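Local coordinates for OmpT protein (Vibrio cholerae serotype O1, PDB 6EHF) that probably acts as a trimeric diffusion porin, letting small solutes and ions cross the outer membrane through a beta-barrel channel, at residues Val5-Gln10 against Ala32-Asn37; Phe17-Asp22 against Val305-Asn310; Tyr89-Ser94 against Ser228-Tyr233; Arg276-Tyr281 against Gly314-Trp319. The protein carries 1 engineered substitution. All coordinates share one frame; numbering follows the deposited sequence.

Contact 1: Val5-Gln10 against Ala32-Asn37. With CA (calcium ion), chain B.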
loop_
_atom_site.group_PDB
_atom_site.type_symbol
_atom_site.label_atom_id
_atom_site.label_comp_id
_atom_site.label_asym_id
_atom_site.label_seq_id
_atom_site.Cartn_x
_atom_site.Cartn_y
_atom_site.Cartn_z
ATOM N N VAL A 5 -23.204 -5.515 -5.267
ATOM C CA VAL A 5 -21.883 -5.188 -4.729
ATOM C C VAL A 5 -21.149 -6.510 -4.420
ATOM O O VAL A 5 -21.472 -7.160 -3.436
ATOM C CB VAL A 5 -21.968 -4.228 -3.489
ATOM C CG1 VAL A 5 -22.824 -4.770 -2.332
ATOM C CG2 VAL A 5 -20.586 -3.877 -2.979
ATOM N N ASP A 6 -20.199 -6.920 -5.275
ATOM C CA ASP A 6 -19.360 -8.118 -5.014
ATOM C C ASP A 6 -17.932 -7.797 -4.474
ATOM O O ASP A 6 -17.126 -7.198 -5.171
ATOM C CB ASP A 6 -19.250 -8.978 -6.283
ATOM C CG ASP A 6 -18.512 -10.311 -6.040
ATOM O OD1 ASP A 6 -18.379 -10.775 -4.872
ATOM O OD2 ASP A 6 -18.075 -10.910 -7.039
ATOM N N PHE A 7 -17.651 -8.205 -3.238
ATOM C CA PHE A 7 -16.320 -8.196 -2.669
ATOM C C PHE A 7 -15.729 -9.568 -3.010
ATOM O O PHE A 7 -16.272 -10.583 -2.579
ATOM C CB PHE A 7 -16.372 -7.934 -1.149
ATOM C CG PHE A 7 -15.042 -8.161 -0.415
ATOM C CD1 PHE A 7 -13.892 -7.451 -0.762
ATOM C CD2 PHE A 7 -14.946 -9.080 0.643
ATOM C CE1 PHE A 7 -12.695 -7.672 -0.099
ATOM C CE2 PHE A 7 -13.746 -9.289 1.320
ATOM C CZ PHE A 7 -12.625 -8.584 0.947
ATOM N N TYR A 8 -14.631 -9.582 -3.789
ATOM C CA TYR A 8 -13.989 -10.799 -4.347
ATOM C C TYR A 8 -12.437 -10.812 -4.153
ATOM O O TYR A 8 -11.818 -9.803 -3.789
ATOM C CB TYR A 8 -14.337 -10.950 -5.853
ATOM C CG TYR A 8 -13.637 -9.960 -6.737
ATOM C CD1 TYR A 8 -14.082 -8.638 -6.810
ATOM C CD2 TYR A 8 -12.490 -10.321 -7.468
ATOM C CE1 TYR A 8 -13.420 -7.698 -7.590
ATOM C CE2 TYR A 8 -11.818 -9.386 -8.262
ATOM C CZ TYR A 8 -12.283 -8.070 -8.316
ATOM O OH TYR A 8 -11.658 -7.115 -9.093
ATOM N N GLY A 9 -11.831 -11.968 -4.398
ATOM C CA GLY A 9 -10.416 -12.117 -4.283
ATOM C C GLY A 9 -9.841 -13.489 -4.532
ATOM O O GLY A 9 -10.558 -14.448 -4.759
ATOM N N GLN A 10 -8.509 -13.539 -4.530
ATOM C CA GLN A 10 -7.720 -14.776 -4.562
ATOM C C GLN A 10 -6.586 -14.701 -3.574
ATOM O O GLN A 10 -6.031 -13.633 -3.370
ATOM C CB GLN A 10 -7.138 -15.005 -5.945
ATOM C CG GLN A 10 -8.048 -15.802 -6.829
ATOM C CD GLN A 10 -7.991 -15.372 -8.250
ATOM O OE1 GLN A 10 -7.415 -16.042 -9.085
ATOM N NE2 GLN A 10 -8.611 -14.248 -8.535
ATOM N N ALA A 32 -7.444 -8.608 -4.254
ATOM C CA ALA A 32 -8.795 -8.429 -3.661
ATOM C C ALA A 32 -9.503 -7.186 -4.267
ATOM O O ALA A 32 -8.876 -6.146 -4.505
ATOM C CB ALA A 32 -8.735 -8.302 -2.133
ATOM N N GLY A 33 -10.802 -7.292 -4.530
ATOM C CA GLY A 33 -11.493 -6.222 -5.234
ATOM C C GLY A 33 -12.934 -6.055 -4.845
ATOM O O GLY A 33 -13.425 -6.709 -3.955
ATOM N N VAL A 34 -13.580 -5.124 -5.521
ATOM C CA VAL A 34 -14.962 -4.790 -5.292
ATOM C C VAL A 34 -15.494 -4.390 -6.641
ATOM O O VAL A 34 -15.070 -3.379 -7.186
ATOM C CB VAL A 34 -15.123 -3.657 -4.251
ATOM C CG1 VAL A 34 -16.484 -2.986 -4.354
ATOM C CG2 VAL A 34 -14.918 -4.221 -2.845
ATOM N N ASP A 35 -16.371 -5.235 -7.191
ATOM C CA ASP A 35 -17.211 -4.877 -8.326
ATOM C C ASP A 35 -18.543 -4.382 -7.764
ATOM O O ASP A 35 -19.198 -5.090 -6.985
ATOM C CB ASP A 35 -17.412 -6.078 -9.267
ATOM C CG ASP A 35 -17.563 -5.662 -10.747
ATOM O OD1 ASP A 35 -17.937 -4.495 -11.027
ATOM O OD2 ASP A 35 -17.298 -6.507 -11.634
ATOM N N ALA A 36 -18.902 -3.151 -8.129
ATOM C CA ALA A 36 -20.209 -2.567 -7.838
ATOM C C ALA A 36 -20.974 -2.245 -9.143
ATOM O O ALA A 36 -20.489 -1.475 -9.961
ATOM C CB ALA A 36 -20.034 -1.331 -6.986
ATOM N N ASN A 37 -22.149 -2.856 -9.338
ATOM C CA ASN A 37 -22.963 -2.679 -10.560
ATOM C C ASN A 37 -24.361 -2.201 -10.213
ATOM O O ASN A 37 -24.922 -2.646 -9.220
ATOM C CB ASN A 37 -23.087 -4.010 -11.296
ATOM C CG ASN A 37 -21.778 -4.457 -11.914
ATOM O OD1 ASN A 37 -21.437 -4.056 -13.021
ATOM N ND2 ASN A 37 -21.039 -5.301 -11.197
HETATM CA CA CA B . -17.761 -12.564 -3.515
#

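Contact 2: Phe17-Asp22 against Val305-Asn310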
loop_
_atom_site.group_PDB
_atom_site.type_symbol
_atom_site.label_atom_id
_atom_site.label_comp_id
_atom_site.label_asym_id
_atom_site.label_seq_id
_atom_site.Cartn_x
_atom_site.Cartn_y
_atom_site.Cartn_z
ATOM N N PHE A 17 9.915 -24.423 -9.033
ATOM C CA PHE A 17 11.228 -24.963 -9.330
ATOM C C PHE A 17 11.578 -24.559 -10.773
ATOM O O PHE A 17 11.111 -25.189 -11.720
ATOM C CB PHE A 17 11.178 -26.502 -9.237
ATOM C CG PHE A 17 10.756 -27.041 -7.896
ATOM C CD1 PHE A 17 9.414 -27.147 -7.562
ATOM C CD2 PHE A 17 11.693 -27.492 -6.993
ATOM C CE1 PHE A 17 9.010 -27.672 -6.332
ATOM C CE2 PHE A 17 11.306 -28.011 -5.757
ATOM C CZ PHE A 17 9.958 -28.095 -5.420
ATOM N N LEU A 18 12.379 -23.517 -10.967
ATOM C CA LEU A 18 12.695 -23.053 -12.334
ATOM C C LEU A 18 14.145 -23.363 -12.687
ATOM O O LEU A 18 14.979 -23.417 -11.785
ATOM C CB LEU A 18 12.432 -21.554 -12.442
ATOM C CG LEU A 18 11.224 -20.968 -11.692
ATOM C CD1 LEU A 18 10.948 -19.496 -12.056
ATOM C CD2 LEU A 18 10.003 -21.809 -11.988
ATOM N N GLU A 19 14.449 -23.542 -13.979
ATOM C CA GLU A 19 15.791 -24.025 -14.414
ATOM C C GLU A 19 16.898 -23.144 -13.792
ATOM O O GLU A 19 16.753 -21.938 -13.696
ATOM C CB GLU A 19 15.897 -24.220 -15.987
ATOM C CG GLU A 19 17.290 -24.352 -16.693
ATOM C CD GLU A 19 17.840 -25.789 -16.963
ATOM O OE1 GLU A 19 18.750 -25.943 -17.852
ATOM O OE2 GLU A 19 17.390 -26.756 -16.290
ATOM N N ASP A 20 17.940 -23.806 -13.273
ATOM C CA ASP A 20 19.186 -23.190 -12.782
ATOM C C ASP A 20 19.083 -22.407 -11.442
ATOM O O ASP A 20 20.111 -21.868 -10.959
ATOM C CB ASP A 20 19.867 -22.361 -13.897
ATOM C CG ASP A 20 20.238 -23.200 -15.157
ATOM O OD1 ASP A 20 20.218 -24.475 -15.145
ATOM O OD2 ASP A 20 20.570 -22.552 -16.179
ATOM N N LYS A 21 17.887 -22.436 -10.826
ATOM C CA LYS A 21 17.501 -21.647 -9.624
ATOM C C LYS A 21 17.103 -22.549 -8.441
ATOM O O LYS A 21 16.972 -23.756 -8.580
ATOM C CB LYS A 21 16.290 -20.736 -9.924
ATOM C CG LYS A 21 16.359 -19.875 -11.187
ATOM C CD LYS A 21 17.234 -18.639 -11.036
ATOM C CE LYS A 21 16.457 -17.480 -10.421
ATOM N NZ LYS A 21 17.307 -16.655 -9.505
ATOM N N ASP A 22 16.904 -21.939 -7.281
ATOM C CA ASP A 22 16.456 -22.636 -6.078
ATOM C C ASP A 22 14.941 -22.640 -6.037
ATOM O O ASP A 22 14.295 -21.832 -6.705
ATOM C CB ASP A 22 16.884 -21.917 -4.780
ATOM C CG ASP A 22 18.364 -21.954 -4.517
ATOM O OD1 ASP A 22 19.137 -22.383 -5.398
ATOM O OD2 ASP A 22 18.733 -21.526 -3.404
ATOM N N VAL A 305 16.679 -18.718 -23.384
ATOM C CA VAL A 305 16.810 -19.857 -22.450
ATOM C C VAL A 305 17.481 -21.075 -23.133
ATOM O O VAL A 305 17.569 -21.095 -24.357
ATOM C CB VAL A 305 15.408 -20.271 -21.884
ATOM C CG1 VAL A 305 14.638 -19.049 -21.385
ATOM C CG2 VAL A 305 14.567 -21.034 -22.922
ATOM N N ASP A 306 17.891 -22.088 -22.352
ATOM C CA ASP A 306 18.441 -23.371 -22.883
ATOM C C ASP A 306 18.328 -24.588 -21.894
ATOM O O ASP A 306 18.620 -24.489 -20.644
ATOM C CB ASP A 306 19.914 -23.154 -23.307
ATOM C CG ASP A 306 20.461 -24.252 -24.215
ATOM O OD1 ASP A 306 19.765 -25.245 -24.491
ATOM O OD2 ASP A 306 21.613 -24.118 -24.672
ATOM N N SER A 307 17.946 -25.744 -22.456
ATOM C CA SER A 307 17.945 -26.984 -21.683
ATOM C C SER A 307 16.849 -26.871 -20.615
ATOM O O SER A 307 17.008 -27.473 -19.559
ATOM C CB SER A 307 19.355 -27.228 -20.978
ATOM O OG SER A 307 19.558 -26.511 -19.721
ATOM N N ALA A 308 15.770 -26.106 -20.861
ATOM C CA ALA A 308 15.054 -25.387 -19.740
ATOM C C ALA A 308 13.741 -25.956 -19.097
ATOM O O ALA A 308 12.642 -25.651 -19.540
ATOM C CB ALA A 308 14.865 -23.924 -20.101
ATOM N N ASN A 309 13.907 -26.706 -17.998
ATOM C CA ASN A 309 12.838 -27.404 -17.283
ATOM C C ASN A 309 12.328 -26.553 -16.158
ATOM O O ASN A 309 13.138 -25.933 -15.465
ATOM C CB ASN A 309 13.376 -28.675 -16.615
ATOM C CG ASN A 309 13.643 -29.799 -17.591
ATOM O OD1 ASN A 309 13.867 -29.575 -18.781
ATOM N ND2 ASN A 309 13.620 -31.039 -17.078
ATOM N N ASN A 310 11.003 -26.585 -15.937
ATOM C CA ASN A 310 10.283 -25.756 -14.944
ATOM C C ASN A 310 9.015 -26.447 -14.415
ATOM O O ASN A 310 8.146 -26.818 -15.191
ATOM C CB ASN A 310 9.810 -24.449 -15.588
ATOM C CG ASN A 310 10.929 -23.651 -16.200
ATOM O OD1 ASN A 310 11.589 -22.883 -15.522
ATOM N ND2 ASN A 310 11.150 -23.834 -17.495
#

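Contact 3: Tyr89-Ser94 against Ser228-Tyr233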
loop_
_atom_site.group_PDB
_atom_site.type_symbol
_atom_site.label_atom_id
_atom_site.label_comp_id
_atom_site.label_asym_id
_atom_site.label_seq_id
_atom_site.Cartn_x
_atom_site.Cartn_y
_atom_site.Cartn_z
ATOM N N TYR A 89 -6.948 -12.023 -25.237
ATOM C CA TYR A 89 -5.891 -13.028 -25.089
ATOM C C TYR A 89 -5.674 -13.838 -26.383
ATOM O O TYR A 89 -5.280 -13.231 -27.388
ATOM C CB TYR A 89 -6.085 -13.856 -23.774
ATOM C CG TYR A 89 -4.819 -14.394 -23.135
ATOM C CD1 TYR A 89 -3.727 -13.547 -22.863
ATOM C CD2 TYR A 89 -4.703 -15.740 -22.790
ATOM C CE1 TYR A 89 -2.545 -14.033 -22.288
ATOM C CE2 TYR A 89 -3.528 -16.251 -22.212
ATOM C CZ TYR A 89 -2.441 -15.395 -21.960
ATOM O OH TYR A 89 -1.270 -15.871 -21.391
ATOM N N GLY A 90 -5.932 -15.158 -26.368
ATOM C CA GLY A 90 -5.549 -16.113 -27.451
ATOM C C GLY A 90 -5.325 -17.497 -26.829
ATOM O O GLY A 90 -5.481 -17.645 -25.634
ATOM N N ALA A 91 -4.945 -18.514 -27.595
ATOM C CA ALA A 91 -4.912 -19.909 -27.050
ATOM C C ALA A 91 -3.716 -20.342 -26.149
ATOM O O ALA A 91 -2.827 -21.064 -26.594
ATOM C CB ALA A 91 -5.086 -20.901 -28.192
ATOM N N ASP A 92 -3.723 -19.903 -24.891
ATOM C CA ASP A 92 -2.794 -20.366 -23.848
ATOM C C ASP A 92 -3.652 -20.758 -22.655
ATOM O O ASP A 92 -4.364 -19.895 -22.140
ATOM C CB ASP A 92 -1.821 -19.233 -23.421
ATOM C CG ASP A 92 -1.224 -19.447 -21.988
ATOM O OD1 ASP A 92 -0.736 -20.563 -21.710
ATOM O OD2 ASP A 92 -1.265 -18.529 -21.131
ATOM N N TYR A 93 -3.578 -22.007 -22.177
ATOM C CA TYR A 93 -4.444 -22.429 -21.036
ATOM C C TYR A 93 -3.663 -22.844 -19.782
ATOM O O TYR A 93 -4.199 -23.572 -18.930
ATOM C CB TYR A 93 -5.445 -23.525 -21.469
ATOM C CG TYR A 93 -6.187 -23.240 -22.789
ATOM C CD1 TYR A 93 -7.032 -22.135 -22.916
ATOM C CD2 TYR A 93 -6.034 -24.078 -23.911
ATOM C CE1 TYR A 93 -7.689 -21.856 -24.109
ATOM C CE2 TYR A 93 -6.690 -23.806 -25.111
ATOM C CZ TYR A 93 -7.519 -22.695 -25.202
ATOM O OH TYR A 93 -8.189 -22.408 -26.368
ATOM N N SER A 94 -2.426 -22.334 -19.668
ATOM C CA SER A 94 -1.491 -22.583 -18.526
ATOM C C SER A 94 -1.733 -21.667 -17.344
ATOM O O SER A 94 -2.384 -20.669 -17.484
ATOM C CB SER A 94 -0.036 -22.353 -18.972
ATOM O OG SER A 94 0.191 -21.023 -19.457
ATOM N N SER A 228 0.640 -20.553 -31.543
ATOM C CA SER A 228 0.270 -21.274 -30.332
ATOM C C SER A 228 -0.780 -22.302 -30.759
ATOM O O SER A 228 -1.669 -21.998 -31.571
ATOM C CB SER A 228 -0.347 -20.318 -29.263
ATOM O OG SER A 228 0.505 -19.254 -28.837
ATOM N N VAL A 229 -0.688 -23.501 -30.203
ATOM C CA VAL A 229 -1.742 -24.497 -30.347
ATOM C C VAL A 229 -1.863 -25.218 -29.002
ATOM O O VAL A 229 -0.859 -25.553 -28.385
ATOM C CB VAL A 229 -1.486 -25.455 -31.566
ATOM C CG1 VAL A 229 -0.039 -25.862 -31.661
ATOM C CG2 VAL A 229 -2.369 -26.692 -31.517
ATOM N N ALA A 230 -3.085 -25.445 -28.540
ATOM C CA ALA A 230 -3.288 -25.759 -27.134
ATOM C C ALA A 230 -4.613 -26.397 -26.915
ATOM O O ALA A 230 -5.477 -26.343 -27.778
ATOM C CB ALA A 230 -3.248 -24.467 -26.332
ATOM N N GLY A 231 -4.814 -26.947 -25.730
ATOM C CA GLY A 231 -6.107 -27.523 -25.421
ATOM C C GLY A 231 -6.242 -28.070 -24.027
ATOM O O GLY A 231 -5.251 -28.227 -23.309
ATOM N N THR A 232 -7.491 -28.347 -23.657
ATOM C CA THR A 232 -7.828 -28.897 -22.342
ATOM C C THR A 232 -8.829 -30.033 -22.477
ATOM O O THR A 232 -9.570 -30.083 -23.445
ATOM C CB THR A 232 -8.404 -27.823 -21.393
ATOM O OG1 THR A 232 -9.773 -27.550 -21.711
ATOM C CG2 THR A 232 -7.609 -26.538 -21.497
ATOM N N TYR A 233 -8.840 -30.918 -21.488
ATOM C CA TYR A 233 -9.658 -32.122 -21.492
ATOM C C TYR A 233 -10.045 -32.507 -20.057
ATOM O O TYR A 233 -9.219 -33.023 -19.292
ATOM C CB TYR A 233 -8.893 -33.283 -22.169
ATOM C CG TYR A 233 -9.676 -34.591 -22.308
ATOM C CD1 TYR A 233 -9.698 -35.528 -21.271
ATOM C CD2 TYR A 233 -10.393 -34.883 -23.476
ATOM C CE1 TYR A 233 -10.422 -36.702 -21.381
ATOM C CE2 TYR A 233 -11.117 -36.054 -23.599
ATOM C CZ TYR A 233 -11.127 -36.961 -22.550
ATOM O OH TYR A 233 -11.833 -38.131 -22.655
#

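Contact 4: Arg276-Tyr281 against Gly314-Trp319. Engineered in segment 314-319: Tyr317 (natural residue Ile). With CA (calcium ion), chain B.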
loop_
_atom_site.group_PDB
_atom_site.type_symbol
_atom_site.label_atom_id
_atom_site.label_comp_id
_atom_site.label_asym_id
_atom_site.label_seq_id
_atom_site.Cartn_x
_atom_site.Cartn_y
_atom_site.Cartn_z
ATOM N N ARG A 276 -8.553 -24.614 -5.250
ATOM C CA ARG A 276 -7.980 -25.229 -6.452
ATOM C C ARG A 276 -6.508 -25.488 -6.216
ATOM O O ARG A 276 -5.912 -24.900 -5.347
ATOM C CB ARG A 276 -8.257 -24.351 -7.676
ATOM C CG ARG A 276 -9.673 -23.759 -7.636
ATOM C CD ARG A 276 -10.221 -23.368 -8.989
ATOM N NE ARG A 276 -11.148 -22.228 -8.949
ATOM C CZ ARG A 276 -11.541 -21.540 -10.027
ATOM N NH1 ARG A 276 -11.124 -21.881 -11.242
ATOM N NH2 ARG A 276 -12.342 -20.489 -9.912
ATOM N N VAL A 277 -5.951 -26.448 -6.925
ATOM C CA VAL A 277 -4.540 -26.754 -6.823
ATOM C C VAL A 277 -4.087 -27.052 -8.233
ATOM O O VAL A 277 -4.891 -27.482 -9.095
ATOM C CB VAL A 277 -4.209 -27.920 -5.852
ATOM C CG1 VAL A 277 -4.862 -27.720 -4.483
ATOM C CG2 VAL A 277 -4.580 -29.270 -6.437
ATOM N N TYR A 278 -2.818 -26.774 -8.493
ATOM C CA TYR A 278 -2.328 -26.846 -9.853
ATOM C C TYR A 278 -1.011 -27.546 -9.834
ATOM O O TYR A 278 -0.289 -27.472 -8.854
ATOM C CB TYR A 278 -2.208 -25.442 -10.460
ATOM C CG TYR A 278 -3.501 -24.635 -10.419
ATOM C CD1 TYR A 278 -3.920 -24.010 -9.251
ATOM C CD2 TYR A 278 -4.292 -24.498 -11.557
ATOM C CE1 TYR A 278 -5.090 -23.268 -9.215
ATOM C CE2 TYR A 278 -5.475 -23.767 -11.541
ATOM C CZ TYR A 278 -5.883 -23.150 -10.367
ATOM O OH TYR A 278 -7.078 -22.425 -10.353
ATOM N N ALA A 279 -0.713 -28.262 -10.904
ATOM C CA ALA A 279 0.640 -28.740 -11.126
ATOM C C ALA A 279 0.974 -28.589 -12.607
ATOM O O ALA A 279 0.193 -28.980 -13.465
ATOM C CB ALA A 279 0.784 -30.173 -10.650
ATOM N N GLU A 280 2.118 -28.005 -12.920
ATOM C CA GLU A 280 2.439 -27.749 -14.309
ATOM C C GLU A 280 3.952 -27.969 -14.597
ATOM O O GLU A 280 4.806 -27.630 -13.770
ATOM C CB GLU A 280 1.944 -26.336 -14.626
ATOM C CG GLU A 280 2.119 -25.893 -16.076
ATOM C CD GLU A 280 1.549 -24.505 -16.362
ATOM O OE1 GLU A 280 0.416 -24.195 -15.901
ATOM O OE2 GLU A 280 2.229 -23.729 -17.064
ATOM N N TYR A 281 4.263 -28.605 -15.732
ATOM C CA TYR A 281 5.648 -28.710 -16.242
ATOM C C TYR A 281 5.724 -27.736 -17.407
ATOM O O TYR A 281 4.711 -27.463 -18.041
ATOM C CB TYR A 281 6.056 -30.162 -16.669
ATOM C CG TYR A 281 7.402 -30.256 -17.409
ATOM C CD1 TYR A 281 8.621 -30.015 -16.749
ATOM C CD2 TYR A 281 7.458 -30.542 -18.777
ATOM C CE1 TYR A 281 9.840 -30.069 -17.435
ATOM C CE2 TYR A 281 8.673 -30.602 -19.467
ATOM C CZ TYR A 281 9.863 -30.367 -18.801
ATOM O OH TYR A 281 11.062 -30.396 -19.497
ATOM N N GLY A 314 0.612 -25.075 -7.441
ATOM C CA GLY A 314 -0.219 -23.963 -7.057
ATOM C C GLY A 314 -1.264 -24.358 -6.053
ATOM O O GLY A 314 -1.677 -25.482 -6.025
ATOM N N ALA A 315 -1.701 -23.410 -5.235
ATOM C CA ALA A 315 -2.831 -23.606 -4.327
ATOM C C ALA A 315 -3.491 -22.259 -4.018
ATOM O O ALA A 315 -2.925 -21.413 -3.329
ATOM C CB ALA A 315 -2.392 -24.286 -3.046
ATOM N N ARG A 316 -4.701 -22.101 -4.533
ATOM C CA ARG A 316 -5.471 -20.898 -4.420
ATOM C C ARG A 316 -6.771 -21.072 -3.656
ATOM O O ARG A 316 -7.421 -22.104 -3.750
ATOM C CB ARG A 316 -5.870 -20.457 -5.794
ATOM C CG ARG A 316 -4.769 -20.460 -6.830
ATOM C CD ARG A 316 -5.327 -19.744 -8.040
ATOM N NE ARG A 316 -4.313 -19.431 -9.001
ATOM C CZ ARG A 316 -4.556 -18.905 -10.186
ATOM N NH1 ARG A 316 -5.792 -18.614 -10.544
ATOM N NH2 ARG A 316 -3.548 -18.637 -11.005
ATOM N N TYR A 317 -7.151 -20.003 -2.963
ATOM C CA TYR A 317 -8.415 -19.860 -2.318
ATOM C C TYR A 317 -9.092 -18.654 -2.943
ATOM O O TYR A 317 -8.570 -17.566 -2.834
ATOM C CB TYR A 317 -8.168 -19.618 -0.851
ATOM C CG TYR A 317 -9.329 -19.070 -0.049
ATOM C CD1 TYR A 317 -10.654 -19.454 -0.310
ATOM C CD2 TYR A 317 -9.097 -18.212 1.028
ATOM C CE1 TYR A 317 -11.705 -18.969 0.453
ATOM C CE2 TYR A 317 -10.146 -17.725 1.801
ATOM C CZ TYR A 317 -11.440 -18.111 1.504
ATOM O OH TYR A 317 -12.454 -17.636 2.262
ATOM N N TYR A 318 -10.255 -18.862 -3.579
ATOM C CA TYR A 318 -11.075 -17.790 -4.183
ATOM C C TYR A 318 -12.294 -17.391 -3.312
ATOM O O TYR A 318 -12.805 -18.217 -2.530
ATOM C CB TYR A 318 -11.667 -18.252 -5.491
ATOM C CG TYR A 318 -10.734 -18.569 -6.612
ATOM C CD1 TYR A 318 -9.845 -19.627 -6.532
ATOM C CD2 TYR A 318 -10.815 -17.884 -7.815
ATOM C CE1 TYR A 318 -9.032 -19.966 -7.614
ATOM C CE2 TYR A 318 -10.001 -18.197 -8.892
ATOM C CZ TYR A 318 -9.113 -19.241 -8.786
ATOM O OH TYR A 318 -8.297 -19.569 -9.839
ATOM N N TRP A 319 -12.777 -16.152 -3.502
ATOM C CA TRP A 319 -13.996 -15.631 -2.830
ATOM C C TRP A 319 -14.723 -14.528 -3.620
ATOM O O TRP A 319 -14.436 -14.279 -4.804
ATOM C CB TRP A 319 -13.695 -15.148 -1.394
ATOM C CG TRP A 319 -12.953 -13.815 -1.236
ATOM C CD1 TRP A 319 -13.501 -12.588 -1.141
ATOM C CD2 TRP A 319 -11.535 -13.630 -1.121
ATOM N NE1 TRP A 319 -12.522 -11.638 -0.994
ATOM C CE2 TRP A 319 -11.306 -12.256 -0.981
ATOM C CE3 TRP A 319 -10.434 -14.501 -1.149
ATOM C CZ2 TRP A 319 -10.036 -11.728 -0.853
ATOM C CZ3 TRP A 319 -9.182 -13.980 -1.033
ATOM C CH2 TRP A 319 -8.989 -12.605 -0.879
ATOM O OXT TRP A 319 -15.633 -13.873 -3.082
HETATM CA CA CA B . -17.761 -12.564 -3.515
#

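Contact 1: Val5-Gln10 against Ala32-Asn37
The Tyr8 ring lies with one face over the backbone of Gly33, whose N sits 4.0 Å above the middle of the ring plane, while Asp35 N comes in at an edge. Tyr8 CG is set between the backbone N and the carbonyl carbon (chi1 73°), which folds the ring across the neighbouring strand, where Gly33 has no side chain to meet it and Tyr8 CE1 touches Gly33 C at 3.2 Å. Tyr8 OH reaches a hydrogen bond with Glu51. On the other face of the sheet the Phe7 ring turns an edge to Val34 CG2, 4.0 Å from Phe7 CD1. Between these layers the antiparallel barrel strands are joined by paired backbone bonds, Asp6 with Asp35 and Tyr8 with Gly33; Asp6 N lies 2.7 Å from Asp35 O. Calcium is bound by Asp6 OD1 at 2.3 Å and Phe7 O at 2.6 Å, with Trp319 OXT as third protein ligand. The metal draws together oxygens that would probably repel one another, and ties strand 3-18 to the C-terminal carboxylate.

Contact 2: Phe17-Asp22 against Val305-Asn310
Glu19 and Asn310 meet where the first and last strands of the porin barrel run antiparallel and begin to separate. The closer packing is on the Phe17-Leu18 side. Asn310 CA points a hydrogen at Phe17 O, 3.4 Å away, and the Asn310 side chain, its CG beside the backbone N (chi1 -57°), crosses Leu18 at about a right angle, bringing Asn310 OD1 to 3.5 Å from Leu18 CB. This amide is also held by strand 275-285, the other neighbour of 308-318, ND2 giving a hydrogen bond to Gly282 O. Beyond Leu18 the contact opens toward the surface: the chain reverses in a type II turn from Leu18 to Lys21, and Asp22 N bonds to Asp136 of a neighbouring subunit. Glu19 leans back from this turn, CG anti to the backbone N (chi1 164°) and 3.9 Å from Ala308 CA; the placing of its carboxylate beside Ser307 is doubtful. Where strand pairing lapses, Glu19 N makes a weak hydrogen bond to Asn310 OD1, 3.3 Å long.

Contact 3: Tyr89-Ser94 against Ser228-Tyr233
The loop that follows helix 84-88 folds inward and lies against the inner side of the barrel wall, where Ala91 and Tyr93 meet the strand residues Ser228, Ala230 and Thr232. No hydrogen bond links the two segments; they meet by van der Waals contact. Ala91 O comes closest, 3.4 Å from Ala230 CB, and it also touches Ser228 CB. Tyr93 CG lies beside the backbone N (chi1 -47°), which directs the ring to Ala230 and Gly231. The ring lies across the strand, Tyr93 CE2 3.7 Å from Ala230 CB, and turns an edge to the backbone, with Gly231 N nearly in the ring plane at 3.6 Å from Tyr93 CD2. At the root of the side chain, Thr232 CG2 packs 3.7 Å from Tyr93 CB, the two side chains crossing at about a right angle. A chain segment folded into the barrel is the hallmark of general porins, in which such a loop narrows the channel, and this one probably has that role. Its shape is set from within: Ala91 is the centre of an inverse gamma turn, and Asp92, pointing away from the strand, receives Ser94 N on OD1 in an Asx turn. The other oxygen, Asp92 OD2, accepts from Tyr89 OH at 2.7 Å. More polar ties to the wall flank the contact: Ala91 N bonds to Thr207, Tyr93 N to Tyr264 OH, and Tyr93 OH to Glu196.

Contact 4: Arg276-Tyr281 against Gly314-Trp319
Gly314 pairs with Tyr278 through two backbone hydrogen bonds, its N lying 2.9 Å from Tyr278 O, and the Tyr278 ring turns an edge to Gly314 C. Ala315, on the opposite face beside Val277, packs on Leu67 of a neighbouring subunit. Arg316 pairs likewise with Arg276, N to O in both directions. Its extended chain crosses the Tyr278 ring, CG 3.7 Å from Tyr278 CE1, and NH1 gives a hydrogen bond to Tyr318 OH at 2.8 Å. Tyr317, an engineered residue, points away. Tyr318 takes the guanidinium of Arg276 flat on one face, planes 14° apart and Arg276 CZ 3.9 Å from the Tyr318 ring centroid, a cation-pi stack. Arg276 NE also bonds to Ser273 O, which helps to hold the guanidinium in place. Tyr318 OH and Tyr278 OH share a hydrogen bond of 3.1 Å, with either as possible donor. Trp319 ends the chain, binding calcium through OXT at 2.5 Å. A last strand that ends in an aromatic residue is typical of outer-membrane beta-barrels.

Overall arrangement
Contacts 1, 2 and 4 follow neighbouring strands of the barrel wall in the order 27-41, 3-18, 308-318 and 275-285. Contacts 1 and 2 both use strand 3-18, their centres 36 Å apart; contacts 2 and 4 share strand 308-318. Contacts 1 and 4 touch, with Gly9 O probably hydrogen-bonded to Trp319 N. Along the chain contact 1 closes before contact 3 opens and contact 4 follows; contact 2 spans contact 3 and crosses the other two. Contact 3 sets an inward loop against wall strand 221-234. Calcium and the 3-18/308-318 pairing thus join the chain ends, while the loop reaches strand 275-285 where Ser94 touches Glu280, though the centres of contacts 3 and 4 are 18 Å apart.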